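Local coordinates for protein 401aa long hypothetical glucose-1-phosphate thymidylyltransferase (PDB 2GGO) that probably acts as a bifunctional sugar-1-phosphate nucleotidylyltransferase and amino-sugar acetyltransferase in making UDP-N-acetylglucosamine and UDP-N-acetylgalactosamine, at residues T20-F25 / S55-Y60; K106-I111 / A158-L163; G261-G266 / S275-Y280; E302-P307 / E319-G324; I329-F334 / R352-A357. All blocks are in the same frame, centred on the assembly; numbering follows the deposited sequence.

Contact 1. Residues T20-F25 / S55-Y60; sequences TRPKAF and SKNKEY
R21 NH2 is held by two carboxylates, those of E302 and E319, while across this contact R21 CB sits 3.7 Å from Y60 OH. The setting is the GT-A-type nucleotidyltransferase domain, where the loop following strand 2-6 ends in a 3-10 turn and packs against helix 58-64 and the residues leading into it. R21 NH1 donates to F25 O at 3.1 Å from above the carbonyl plane, tying the loop to itself. Y60 carries the contact: CG anti to the backbone N (chi1 -164°), on a CB that points at the loop, brings the ring to P22 and F25. P22 CD lies 3.7 Å from the ring centroid, over one face, a CH-pi contact that suits a rigid, apolar proline. Y60 also turns an edge to the face of F25, planes at 60°. An alanine in place of Y60 would probably leave P22 CD without the ring face it rests on and F25 with one aromatic neighbour fewer, opening a gap between loop and helix. N57 adds a lighter touch, its ND2 3.9 Å from P22 CB.

Contact 2. Residues K106-I111 / A158-L163; sequences KEICNI and AGIYKL
I108 and I160 meet through aliphatic branches that cross at about a right angle, I108 CG1 lying 3.9 Å from I160 CG2. The second apolar pair is tighter: I111 CG1, anti to the backbone N (chi1 -158°), is the atom that reaches K162 CB, at 3.4 Å, closer than usual van der Waals contact. The two side chains slide past each other in opposite directions. Isoleucine suits a buried place between helix and sheet, its branches filling the space, while K162 lends only its carbons. Its polar end belongs to another kind of interaction: the chain bends at chi2 and chi3, and NZ forms a salt bridge with E92 and hydrogen bonds with L114 O and E116 O. A covalent tie comes from C109, joined to C44 by a disulfide. Helix 106-111 runs nearly parallel to strand 160-163, 10° apart with axes 9.4 Å from each other, and packs on one face of the mixed sheet of the GT-A-type nucleotidyltransferase domain, where strand 155-164 lies between 92-97 and 117-123; Y161 turns away toward helix 184-194.

Contact 3. Residues G261-G266 / S275-Y280; sequences GPVYIG and SYLRPY
P262 and Y280 meet twice, once by backbone and once by side chain, at a corner of the left-handed beta-helix built by the hexapeptide repeats. Y280 N donates to P262 O at 2.7 Å with an N-H...O angle of 154°, approaching nearly along the C=O axis. P262 CG then lies over one face of the Y280 ring, 3.8 Å from its centroid and offset toward the rim, a CH-pi contact for which the compact, apolar proline is well suited. P262 CD adds a looser touch on P279 CB at 4.0 Å, the two prolines crossing at about a right angle. Toward the interior, L277 CD1 reaches I265 CD1 at 3.6 Å and V263 CG1 at 4.2 Å, aliphatic branches packing between strands of different faces of the prism.

The next shell fixes these groups. The peptide bond before P262 is cis, and Y280 has a positive phi (75°), both consistent with the chain turning here. Helix 212-225 covers the corner: Y280 OH bonds to D224, K220 makes a cation-pi contact with the ring, and L223 touches both P262 and Y280. An alanine in place of Y280 would probably take the ring from over P262 CG and leave D224 without its hydroxyl partner and K220 without its cation-pi ring. R278 makes a salt bridge with E294, while its carbonyl O stays 3.6 Å from V263 CG2.

Contact 4. Residues E302-P307 / E319-G324; sequences EGSKIP and EDVNFG
F323 offers one ring face to I306, whose CD1 stands 4.2 Å from the ring centroid, 21° off the normal and offset toward the rim: a CH-pi contact between neighbouring coils of the left-handed beta-helix. The two side chains lie side by side and point the same way, as expected of residues stacked in parallel register. Two other flat groups, the carboxylates of E302 and E319, have planes 83° apart and like charges, whose proximity is probably relieved by R21, their common partner; E319 OE2 probably also bonds to T20 OG1. The amide of N322 lies alongside K305, its OD1 3.3 Å from K305 CE.

The backbones pair in a single parallel bridge, K305 with N322, carried by two bonds: K305 N donates to V321 O at 2.8 Å, and F323 N to K305 O at 2.9 Å. Earlier in the chain, D320 N bonds to E302 O. Serine suits position S304 because its hydroxyl stands in for a backbone acceptor: V321 N reaches OG at 2.9 Å and 173°, and OG is also bonded to A318 O. A CB at G303 would come 2.7 Å from D320 OD1, so a residue without a side chain fits there. A water links the two segments, donating to N322 OD1 at 3.0 Å and, weakly, to G303 O.

Contact 5. Residues I329-F334 / R352-A357; sequences IANLRF and RRKLGA
K354 wraps along N331 and L332 atom by atom. Its CB lies 3.6 Å from N331 O; CG, anti to the carbonyl carbon (chi1 -64°), lies between N331 O and L332 CD1; CD reaches N331 ND2, itself hydrogen-bonded to D314 OD2, at 3.8 Å; and CE meets L332 CD1 at 3.9 Å, the last atom of the chain to touch the other segment. A lysine suits a partly exposed place that wants a long aliphatic stem. L332 CD1 also sits over the centre of the R353 guanidinium, 3.7 Å from its CZ, while R353 NH2 pairs with E336. Between the backbones, L355 N donates to N331 O at 2.9 Å, and R352 grips the K354 carbonyl through NE and NH2 from opposite faces of its plane. At G356 a CB would clash with I329 CG2, on which A357 CB packs at 3.8 Å. The two loops run roughly antiparallel, leaving the beta-helix after strand 328-329 and rejoining it before 358-359, A330 pairing by backbone hydrogen bonds with I371 of strand 370-371 and A357 with V316 of strand 316-317.

Followed from the N terminus, the five contacts come in series: each closes before the next opens, and none nests or crosses. Contacts 1 and 2 lie in the nucleotidyltransferase domain about 25 Å apart between centres, the first closing a loop of 29 residues and the second one of 46. Contacts 3 and 4 close single coils of the beta-helix, and contact 5 shuts off an excursion holding strands 340-343 and 346-349. One junction between the domains is where contact 1 touches contact 4; helix 212-225 against contact 3 is another. Contact 4 meets contact 5 by packing, F323 CE2 4.1 Å from I329 CD1. Contact 2 touches none of the others.

Contact 1. Residues T20-F25 / S55-Y60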
# COMPACT_ATOMS: atom_id res chain seq x y z
N THR A 20 0.94 10.54 -8.31
CA THR A 20 1.86 11.53 -7.83
C THR A 20 3.01 10.97 -6.94
O THR A 20 3.92 11.72 -6.57
CB THR A 20 1.15 12.58 -7.02
OG1 THR A 20 0.53 11.92 -5.94
CG2 THR A 20 0.08 13.32 -7.89
N ARG A 21 2.98 9.70 -6.59
CA ARG A 21 4.03 9.11 -5.73
C ARG A 21 4.18 7.63 -6.14
O ARG A 21 3.22 7.05 -6.67
CB ARG A 21 3.68 9.28 -4.24
CG ARG A 21 2.82 8.18 -3.65
CD ARG A 21 2.72 8.33 -2.14
NE ARG A 21 1.87 9.47 -1.78
CZ ARG A 21 1.90 10.13 -0.64
NH1 ARG A 21 2.73 9.78 0.33
NH2 ARG A 21 1.09 11.16 -0.45
N PRO A 22 5.40 7.04 -6.03
CA PRO A 22 5.57 5.60 -6.33
C PRO A 22 4.91 4.79 -5.26
O PRO A 22 4.82 5.27 -4.14
CB PRO A 22 7.11 5.38 -6.32
CG PRO A 22 7.71 6.75 -6.29
CD PRO A 22 6.68 7.70 -5.71
N LYS A 23 4.39 3.60 -5.55
CA LYS A 23 3.71 2.88 -4.44
C LYS A 23 4.51 2.67 -3.18
O LYS A 23 3.92 2.47 -2.12
CB LYS A 23 3.14 1.54 -4.85
CG LYS A 23 3.65 1.07 -6.19
CD LYS A 23 4.16 -0.38 -6.08
CE LYS A 23 4.99 -0.75 -7.34
NZ LYS A 23 4.78 -2.18 -7.76
N ALA A 24 5.84 2.69 -3.28
CA ALA A 24 6.72 2.45 -2.13
C ALA A 24 6.50 3.52 -1.11
O ALA A 24 6.81 3.34 0.07
CB ALA A 24 8.18 2.47 -2.60
N PHE A 25 5.95 4.64 -1.55
CA PHE A 25 5.72 5.80 -0.64
C PHE A 25 4.28 5.96 -0.11
O PHE A 25 3.99 6.92 0.54
CB PHE A 25 6.27 7.08 -1.26
CG PHE A 25 7.75 7.08 -1.34
CD1 PHE A 25 8.51 7.41 -0.21
CD2 PHE A 25 8.39 6.70 -2.50
CE1 PHE A 25 9.89 7.37 -0.25
CE2 PHE A 25 9.77 6.65 -2.56
CZ PHE A 25 10.52 6.99 -1.43
N SER A 55 13.19 4.44 -14.16
CA SER A 55 13.90 5.72 -14.46
C SER A 55 13.04 6.94 -14.18
O SER A 55 13.52 7.91 -13.57
CB SER A 55 14.36 5.72 -15.91
OG SER A 55 14.67 4.39 -16.32
N LYS A 56 11.77 6.86 -14.61
CA LYS A 56 10.74 7.84 -14.20
C LYS A 56 10.84 8.19 -12.72
O LYS A 56 10.78 9.37 -12.37
CB LYS A 56 9.30 7.38 -14.52
CG LYS A 56 9.10 5.85 -14.72
CD LYS A 56 7.63 5.36 -14.90
CE LYS A 56 6.91 4.98 -13.56
NZ LYS A 56 7.05 3.53 -13.17
N ASN A 57 11.01 7.16 -11.88
CA ASN A 57 10.92 7.32 -10.41
C ASN A 57 12.26 7.51 -9.68
O ASN A 57 12.29 7.79 -8.48
CB ASN A 57 10.09 6.18 -9.78
CG ASN A 57 8.64 6.14 -10.29
OD1 ASN A 57 8.13 7.12 -10.85
ND2 ASN A 57 7.97 5.00 -10.09
N LYS A 58 13.36 7.39 -10.42
CA LYS A 58 14.73 7.53 -9.88
C LYS A 58 14.97 8.77 -9.01
O LYS A 58 15.64 8.69 -7.99
CB LYS A 58 15.72 7.50 -11.06
CG LYS A 58 17.12 8.01 -10.77
CD LYS A 58 17.73 8.74 -12.01
CE LYS A 58 16.87 9.95 -12.56
NZ LYS A 58 17.08 11.30 -11.91
N GLU A 59 14.44 9.90 -9.45
CA GLU A 59 14.71 11.19 -8.81
C GLU A 59 14.01 11.30 -7.45
O GLU A 59 14.59 11.81 -6.48
CB GLU A 59 14.22 12.34 -9.70
CG GLU A 59 14.49 13.74 -9.10
CD GLU A 59 13.23 14.63 -8.93
OE1 GLU A 59 13.31 15.83 -9.26
OE2 GLU A 59 12.17 14.15 -8.43
N TYR A 60 12.75 10.86 -7.45
CA TYR A 60 11.89 10.84 -6.28
C TYR A 60 12.52 10.05 -5.10
O TYR A 60 12.60 10.57 -3.97
CB TYR A 60 10.52 10.24 -6.67
CG TYR A 60 9.42 10.52 -5.67
CD1 TYR A 60 8.49 11.52 -5.87
CD2 TYR A 60 9.35 9.79 -4.49
CE1 TYR A 60 7.51 11.77 -4.93
CE2 TYR A 60 8.38 10.03 -3.56
CZ TYR A 60 7.46 11.01 -3.78
OH TYR A 60 6.50 11.21 -2.81

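Contact 2. Residues K106-I111 / A158-L163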
# COMPACT_ATOMS: atom_id res chain seq x y z
N LYS A 106 11.04 -11.02 12.01
CA LYS A 106 11.54 -12.25 12.61
C LYS A 106 11.82 -13.32 11.58
O LYS A 106 12.68 -14.15 11.78
CB LYS A 106 10.56 -12.77 13.66
CG LYS A 106 10.22 -11.74 14.73
CD LYS A 106 9.62 -12.39 15.97
CE LYS A 106 9.09 -11.32 16.94
NZ LYS A 106 8.26 -11.90 18.04
N GLU A 107 11.12 -13.29 10.47
CA GLU A 107 11.34 -14.29 9.45
C GLU A 107 12.53 -13.95 8.59
O GLU A 107 13.21 -14.84 8.10
CB GLU A 107 10.10 -14.40 8.56
CG GLU A 107 8.80 -14.30 9.32
CD GLU A 107 8.46 -15.60 10.03
OE1 GLU A 107 9.24 -16.59 9.89
OE2 GLU A 107 7.41 -15.61 10.74
N ILE A 108 12.76 -12.66 8.39
CA ILE A 108 13.89 -12.21 7.60
C ILE A 108 15.17 -12.47 8.36
O ILE A 108 16.10 -13.04 7.83
CB ILE A 108 13.77 -10.73 7.23
CG1 ILE A 108 12.66 -10.54 6.19
CG2 ILE A 108 15.09 -10.20 6.68
CD1 ILE A 108 12.24 -9.13 6.03
N CYS A 109 15.23 -12.07 9.63
CA CYS A 109 16.40 -12.32 10.43
C CYS A 109 16.78 -13.81 10.41
O CYS A 109 17.94 -14.21 10.54
CB CYS A 109 16.15 -11.87 11.85
SG CYS A 109 15.76 -10.12 12.10
N ASN A 110 15.78 -14.63 10.21
CA ASN A 110 15.94 -16.03 10.31
C ASN A 110 16.49 -16.59 8.98
O ASN A 110 17.48 -17.34 8.95
CB ASN A 110 14.56 -16.55 10.65
CG ASN A 110 14.53 -18.00 10.98
OD1 ASN A 110 13.94 -18.40 12.00
ND2 ASN A 110 15.14 -18.82 10.12
N ILE A 111 15.86 -16.16 7.88
CA ILE A 111 16.25 -16.54 6.51
C ILE A 111 17.72 -16.20 6.14
O ILE A 111 18.38 -16.95 5.44
CB ILE A 111 15.22 -15.98 5.45
CG1 ILE A 111 15.26 -16.77 4.15
CG2 ILE A 111 15.45 -14.52 5.12
CD1 ILE A 111 14.10 -16.44 3.19
N ALA A 158 5.09 -15.51 -0.40
CA ALA A 158 5.06 -14.24 0.35
C ALA A 158 5.94 -13.13 -0.25
O ALA A 158 5.93 -12.00 0.26
CB ALA A 158 5.42 -14.47 1.79
N GLY A 159 6.70 -13.43 -1.31
CA GLY A 159 7.60 -12.48 -1.99
C GLY A 159 8.80 -11.95 -1.21
O GLY A 159 9.27 -10.85 -1.49
N ILE A 160 9.26 -12.73 -0.22
CA ILE A 160 10.54 -12.50 0.51
C ILE A 160 11.56 -13.63 0.24
O ILE A 160 11.39 -14.77 0.66
CB ILE A 160 10.32 -12.38 2.03
CG1 ILE A 160 9.39 -11.20 2.34
CG2 ILE A 160 11.67 -12.24 2.78
CD1 ILE A 160 8.71 -11.30 3.66
N TYR A 161 12.61 -13.32 -0.51
CA TYR A 161 13.56 -14.32 -0.97
C TYR A 161 14.92 -14.11 -0.35
O TYR A 161 15.34 -12.99 -0.13
CB TYR A 161 13.75 -14.19 -2.48
CG TYR A 161 12.50 -14.32 -3.29
CD1 TYR A 161 12.37 -13.65 -4.50
CD2 TYR A 161 11.44 -15.12 -2.86
CE1 TYR A 161 11.21 -13.77 -5.28
CE2 TYR A 161 10.26 -15.24 -3.62
CZ TYR A 161 10.16 -14.59 -4.84
OH TYR A 161 9.01 -14.71 -5.62
N LYS A 162 15.62 -15.21 -0.10
CA LYS A 162 17.06 -15.17 0.21
C LYS A 162 17.71 -16.10 -0.82
O LYS A 162 17.60 -17.34 -0.72
CB LYS A 162 17.33 -15.64 1.64
CG LYS A 162 18.60 -15.18 2.29
CD LYS A 162 19.86 -15.84 1.72
CE LYS A 162 19.91 -17.34 2.01
NZ LYS A 162 21.17 -18.05 1.56
N LEU A 163 18.35 -15.50 -1.81
CA LEU A 163 18.82 -16.23 -2.98
C LEU A 163 20.31 -16.06 -3.12
O LEU A 163 20.86 -14.97 -2.85
CB LEU A 163 18.10 -15.75 -4.26
CG LEU A 163 16.57 -15.80 -4.34
CD1 LEU A 163 16.09 -15.11 -5.57
CD2 LEU A 163 16.00 -17.21 -4.27

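Contact 3. Residues G261-G266 / S275-Y280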
# COMPACT_ATOMS: atom_id res chain seq x y z
N GLY A 261 -12.66 6.31 18.98
CA GLY A 261 -11.41 5.70 18.51
C GLY A 261 -11.72 4.30 18.01
O GLY A 261 -12.79 3.76 18.32
N PRO A 262 -10.76 3.67 17.30
CA PRO A 262 -9.39 4.10 17.04
C PRO A 262 -9.23 5.15 15.94
O PRO A 262 -9.77 4.99 14.85
CB PRO A 262 -8.67 2.81 16.64
CG PRO A 262 -9.71 1.95 16.15
CD PRO A 262 -11.03 2.35 16.72
N VAL A 263 -8.46 6.19 16.26
CA VAL A 263 -8.25 7.29 15.37
C VAL A 263 -6.83 7.75 15.46
O VAL A 263 -6.29 7.91 16.56
CB VAL A 263 -9.20 8.42 15.78
CG1 VAL A 263 -8.71 9.76 15.33
CG2 VAL A 263 -10.60 8.10 15.30
N TYR A 264 -6.22 7.97 14.32
CA TYR A 264 -4.89 8.50 14.24
C TYR A 264 -4.95 9.95 13.75
O TYR A 264 -5.42 10.21 12.60
CB TYR A 264 -4.07 7.69 13.23
CG TYR A 264 -2.64 8.14 13.14
CD1 TYR A 264 -1.73 7.75 14.11
CD2 TYR A 264 -2.19 8.97 12.12
CE1 TYR A 264 -0.44 8.11 14.05
CE2 TYR A 264 -0.85 9.38 12.09
CZ TYR A 264 0.00 8.92 13.05
OH TYR A 264 1.33 9.30 13.08
N ILE A 265 -4.46 10.89 14.56
CA ILE A 265 -4.42 12.30 14.14
C ILE A 265 -3.00 12.80 13.88
O ILE A 265 -2.29 13.14 14.80
CB ILE A 265 -5.19 13.21 15.16
CG1 ILE A 265 -6.60 12.60 15.39
CG2 ILE A 265 -5.20 14.67 14.70
CD1 ILE A 265 -7.57 13.40 16.09
N GLY A 266 -2.61 12.89 12.60
CA GLY A 266 -1.22 13.22 12.24
C GLY A 266 -0.76 14.58 12.73
O GLY A 266 -1.56 15.41 13.09
N SER A 275 -16.33 18.84 14.87
CA SER A 275 -16.04 17.72 13.98
C SER A 275 -16.40 16.38 14.62
O SER A 275 -16.42 16.25 15.84
CB SER A 275 -14.59 17.70 13.65
OG SER A 275 -14.24 18.85 12.94
N TYR A 276 -16.56 15.35 13.81
CA TYR A 276 -16.87 14.03 14.34
C TYR A 276 -15.92 13.04 13.69
O TYR A 276 -16.05 12.78 12.53
CB TYR A 276 -18.31 13.64 13.99
CG TYR A 276 -18.91 12.32 14.54
CD1 TYR A 276 -18.29 11.57 15.53
CD2 TYR A 276 -20.10 11.82 14.01
CE1 TYR A 276 -18.87 10.37 16.00
CE2 TYR A 276 -20.67 10.62 14.45
CZ TYR A 276 -20.05 9.92 15.46
OH TYR A 276 -20.61 8.77 15.93
N LEU A 277 -14.94 12.51 14.44
CA LEU A 277 -14.06 11.47 13.89
C LEU A 277 -14.47 10.09 14.36
O LEU A 277 -14.58 9.83 15.56
CB LEU A 277 -12.61 11.76 14.20
CG LEU A 277 -12.11 13.17 13.87
CD1 LEU A 277 -10.67 13.29 14.27
CD2 LEU A 277 -12.29 13.51 12.37
N ARG A 278 -14.72 9.17 13.44
CA ARG A 278 -15.26 7.88 13.80
C ARG A 278 -14.17 6.84 13.62
O ARG A 278 -13.14 7.13 13.00
CB ARG A 278 -16.48 7.54 12.95
CG ARG A 278 -17.77 8.26 13.42
CD ARG A 278 -18.85 8.24 12.35
NE ARG A 278 -19.27 6.86 12.18
CZ ARG A 278 -19.94 6.40 11.12
NH1 ARG A 278 -20.21 7.19 10.08
NH2 ARG A 278 -20.29 5.13 11.07
N PRO A 279 -14.41 5.63 14.14
CA PRO A 279 -13.38 4.57 14.09
C PRO A 279 -12.69 4.42 12.73
O PRO A 279 -13.33 4.35 11.66
CB PRO A 279 -14.18 3.31 14.44
CG PRO A 279 -15.21 3.83 15.47
CD PRO A 279 -15.65 5.17 14.85
N TYR A 280 -11.38 4.32 12.81
CA TYR A 280 -10.46 4.08 11.69
C TYR A 280 -10.27 5.29 10.83
O TYR A 280 -9.96 5.18 9.66
CB TYR A 280 -10.80 2.80 10.91
CG TYR A 280 -10.63 1.61 11.81
CD1 TYR A 280 -9.34 1.25 12.26
CD2 TYR A 280 -11.74 0.90 12.29
CE1 TYR A 280 -9.15 0.16 13.14
CE2 TYR A 280 -11.57 -0.18 13.17
CZ TYR A 280 -10.27 -0.54 13.59
OH TYR A 280 -10.09 -1.60 14.46

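Contact 4. Residues E302-P307 / E319-G324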
# COMPACT_ATOMS: atom_id res chain seq x y z
N GLU A 302 -1.24 13.63 3.35
CA GLU A 302 -0.55 14.82 3.88
C GLU A 302 -1.17 16.15 3.44
O GLU A 302 -1.25 16.40 2.25
CB GLU A 302 0.91 14.83 3.37
CG GLU A 302 1.74 13.61 3.77
CD GLU A 302 1.71 12.45 2.78
OE1 GLU A 302 0.82 12.39 1.92
OE2 GLU A 302 2.60 11.55 2.85
N GLY A 303 -1.46 17.03 4.40
CA GLY A 303 -1.92 18.37 4.09
C GLY A 303 -3.27 18.47 3.38
O GLY A 303 -3.63 19.52 2.89
N SER A 304 -4.02 17.37 3.30
CA SER A 304 -5.36 17.40 2.68
C SER A 304 -6.38 18.01 3.58
O SER A 304 -6.30 17.91 4.76
CB SER A 304 -5.79 16.03 2.28
OG SER A 304 -5.07 15.68 1.10
N LYS A 305 -7.35 18.71 3.00
CA LYS A 305 -8.20 19.57 3.78
C LYS A 305 -9.68 19.29 3.50
O LYS A 305 -10.13 19.40 2.35
CB LYS A 305 -7.89 20.98 3.40
CG LYS A 305 -6.62 21.56 4.13
CD LYS A 305 -6.58 23.11 4.03
CE LYS A 305 -5.62 23.62 2.92
NZ LYS A 305 -5.76 25.11 2.54
N ILE A 306 -10.46 18.96 4.53
CA ILE A 306 -11.92 18.73 4.38
C ILE A 306 -12.59 19.70 5.32
O ILE A 306 -12.92 19.32 6.41
CB ILE A 306 -12.41 17.31 4.86
CG1 ILE A 306 -11.58 16.13 4.42
CG2 ILE A 306 -13.82 17.05 4.37
CD1 ILE A 306 -11.15 16.16 2.95
N PRO A 307 -12.76 20.98 4.92
CA PRO A 307 -13.07 21.93 6.00
C PRO A 307 -14.53 22.19 6.34
O PRO A 307 -14.76 22.67 7.46
CB PRO A 307 -12.43 23.20 5.52
CG PRO A 307 -12.74 23.09 3.96
CD PRO A 307 -12.47 21.68 3.66
N GLU A 319 -2.69 13.31 -1.29
CA GLU A 319 -2.13 14.51 -0.67
C GLU A 319 -2.58 15.79 -1.29
O GLU A 319 -2.89 15.83 -2.46
CB GLU A 319 -0.56 14.47 -0.66
CG GLU A 319 0.19 14.64 -2.07
CD GLU A 319 0.11 13.45 -2.98
OE1 GLU A 319 -0.43 12.44 -2.56
OE2 GLU A 319 0.57 13.49 -4.15
N ASP A 320 -2.61 16.84 -0.50
CA ASP A 320 -3.02 18.19 -0.90
C ASP A 320 -4.35 18.26 -1.65
O ASP A 320 -4.47 18.95 -2.65
CB ASP A 320 -1.86 18.90 -1.60
CG ASP A 320 -0.58 18.97 -0.72
OD1 ASP A 320 -0.69 19.32 0.50
OD2 ASP A 320 0.56 18.68 -1.23
N VAL A 321 -5.36 17.53 -1.16
CA VAL A 321 -6.70 17.56 -1.71
C VAL A 321 -7.46 18.60 -0.94
O VAL A 321 -7.15 18.83 0.24
CB VAL A 321 -7.39 16.18 -1.67
CG1 VAL A 321 -8.92 16.22 -2.34
CG2 VAL A 321 -6.57 15.19 -2.55
N ASN A 322 -8.35 19.34 -1.60
CA ASN A 322 -9.25 20.24 -0.86
C ASN A 322 -10.65 19.89 -1.18
O ASN A 322 -10.94 19.87 -2.29
CB ASN A 322 -9.04 21.75 -1.20
CG ASN A 322 -7.59 22.23 -0.90
OD1 ASN A 322 -7.18 22.39 0.24
ND2 ASN A 322 -6.79 22.37 -1.96
N PHE A 323 -11.52 19.72 -0.17
CA PHE A 323 -12.93 19.54 -0.45
C PHE A 323 -13.62 20.82 -0.43
O PHE A 323 -13.64 21.48 0.61
CB PHE A 323 -13.66 18.53 0.52
CG PHE A 323 -13.55 17.12 0.00
CD1 PHE A 323 -12.66 16.87 -1.03
CD2 PHE A 323 -14.31 16.08 0.48
CE1 PHE A 323 -12.55 15.56 -1.59
CE2 PHE A 323 -14.20 14.80 -0.03
CZ PHE A 323 -13.29 14.55 -1.04
N GLY A 324 -14.28 21.16 -1.51
CA GLY A 324 -15.31 22.21 -1.29
C GLY A 324 -16.45 21.86 -0.34
O GLY A 324 -16.92 20.68 -0.28
O HOH W 1 -4.21 21.76 0.42

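Contact 5. Residues I329-F334 / R352-A357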
# COMPACT_ATOMS: atom_id res chain seq x y z
N ILE A 329 -19.14 11.92 -0.20
CA ILE A 329 -18.87 10.64 -0.80
C ILE A 329 -19.90 9.62 -0.39
O ILE A 329 -20.23 9.47 0.78
CB ILE A 329 -17.43 10.13 -0.42
CG1 ILE A 329 -16.40 11.22 -0.77
CG2 ILE A 329 -17.20 8.74 -1.16
CD1 ILE A 329 -15.00 10.84 -0.53
N ALA A 330 -20.39 8.86 -1.35
CA ALA A 330 -21.31 7.81 -1.06
C ALA A 330 -20.49 6.54 -0.82
O ALA A 330 -19.55 6.31 -1.55
CB ALA A 330 -22.12 7.61 -2.26
N ASN A 331 -20.85 5.71 0.15
CA ASN A 331 -20.10 4.47 0.35
C ASN A 331 -20.93 3.20 0.21
O ASN A 331 -20.46 2.12 0.57
CB ASN A 331 -19.36 4.46 1.68
CG ASN A 331 -20.20 4.84 2.79
OD1 ASN A 331 -21.32 5.30 2.61
ND2 ASN A 331 -19.66 4.71 3.98
N LEU A 332 -22.14 3.33 -0.33
CA LEU A 332 -23.08 2.22 -0.45
C LEU A 332 -23.92 2.34 -1.74
O LEU A 332 -24.48 3.40 -1.96
CB LEU A 332 -23.99 2.25 0.75
CG LEU A 332 -24.99 1.16 1.12
CD1 LEU A 332 -24.21 0.01 1.74
CD2 LEU A 332 -25.86 1.78 2.12
N ARG A 333 -24.01 1.27 -2.54
CA ARG A 333 -24.82 1.27 -3.79
C ARG A 333 -26.32 1.19 -3.45
O ARG A 333 -26.69 0.65 -2.38
CB ARG A 333 -24.49 0.09 -4.72
CG ARG A 333 -23.07 -0.05 -5.26
CD ARG A 333 -23.03 -1.15 -6.37
NE ARG A 333 -23.96 -0.82 -7.47
CZ ARG A 333 -23.70 -0.01 -8.51
NH1 ARG A 333 -22.50 0.56 -8.65
NH2 ARG A 333 -24.64 0.24 -9.43
N PHE A 334 -27.18 1.69 -4.36
CA PHE A 334 -28.63 1.72 -4.01
C PHE A 334 -29.10 0.31 -3.71
O PHE A 334 -30.01 0.12 -2.90
CB PHE A 334 -29.54 2.57 -4.94
CG PHE A 334 -29.39 2.30 -6.42
CD1 PHE A 334 -30.38 1.56 -7.12
CD2 PHE A 334 -28.30 2.80 -7.15
CE1 PHE A 334 -30.27 1.30 -8.53
CE2 PHE A 334 -28.16 2.54 -8.56
CZ PHE A 334 -29.16 1.78 -9.24
N ARG A 352 -16.05 -5.33 -0.71
CA ARG A 352 -16.60 -4.49 0.33
C ARG A 352 -17.98 -4.01 -0.06
O ARG A 352 -18.20 -3.58 -1.19
CB ARG A 352 -15.67 -3.34 0.66
CG ARG A 352 -14.30 -3.74 1.20
CD ARG A 352 -13.36 -2.55 1.19
NE ARG A 352 -13.87 -1.43 1.99
CZ ARG A 352 -13.40 -1.03 3.17
NH1 ARG A 352 -12.37 -1.64 3.75
NH2 ARG A 352 -13.99 -0.00 3.80
N ARG A 353 -18.88 -4.11 0.89
CA ARG A 353 -20.26 -3.71 0.74
C ARG A 353 -20.29 -2.19 0.87
O ARG A 353 -21.05 -1.52 0.15
CB ARG A 353 -21.12 -4.34 1.86
CG ARG A 353 -22.67 -4.23 1.64
CD ARG A 353 -23.48 -4.07 2.97
NE ARG A 353 -24.86 -3.67 2.69
CZ ARG A 353 -25.63 -2.91 3.48
NH1 ARG A 353 -25.16 -2.44 4.64
NH2 ARG A 353 -26.88 -2.62 3.09
N LYS A 354 -19.47 -1.69 1.80
CA LYS A 354 -19.15 -0.23 1.98
C LYS A 354 -17.75 0.20 1.46
O LYS A 354 -16.67 -0.19 1.98
CB LYS A 354 -19.29 0.19 3.43
CG LYS A 354 -20.72 0.07 3.98
CD LYS A 354 -21.01 1.28 4.82
CE LYS A 354 -22.48 1.58 4.91
NZ LYS A 354 -22.90 0.95 6.18
N LEU A 355 -17.77 1.02 0.43
CA LEU A 355 -16.55 1.51 -0.15
C LEU A 355 -16.89 2.85 -0.78
O LEU A 355 -17.82 2.96 -1.53
CB LEU A 355 -16.01 0.53 -1.19
CG LEU A 355 -14.69 1.01 -1.83
CD1 LEU A 355 -13.60 1.11 -0.73
CD2 LEU A 355 -14.29 0.07 -2.90
N GLY A 356 -16.17 3.89 -0.40
CA GLY A 356 -16.34 5.17 -1.04
C GLY A 356 -15.35 5.32 -2.16
O GLY A 356 -15.35 4.52 -3.12
N ALA A 357 -14.58 6.39 -2.09
CA ALA A 357 -13.87 6.87 -3.24
C ALA A 357 -12.35 6.85 -3.13
O ALA A 357 -11.84 6.85 -2.04
CB ALA A 357 -14.42 8.27 -3.64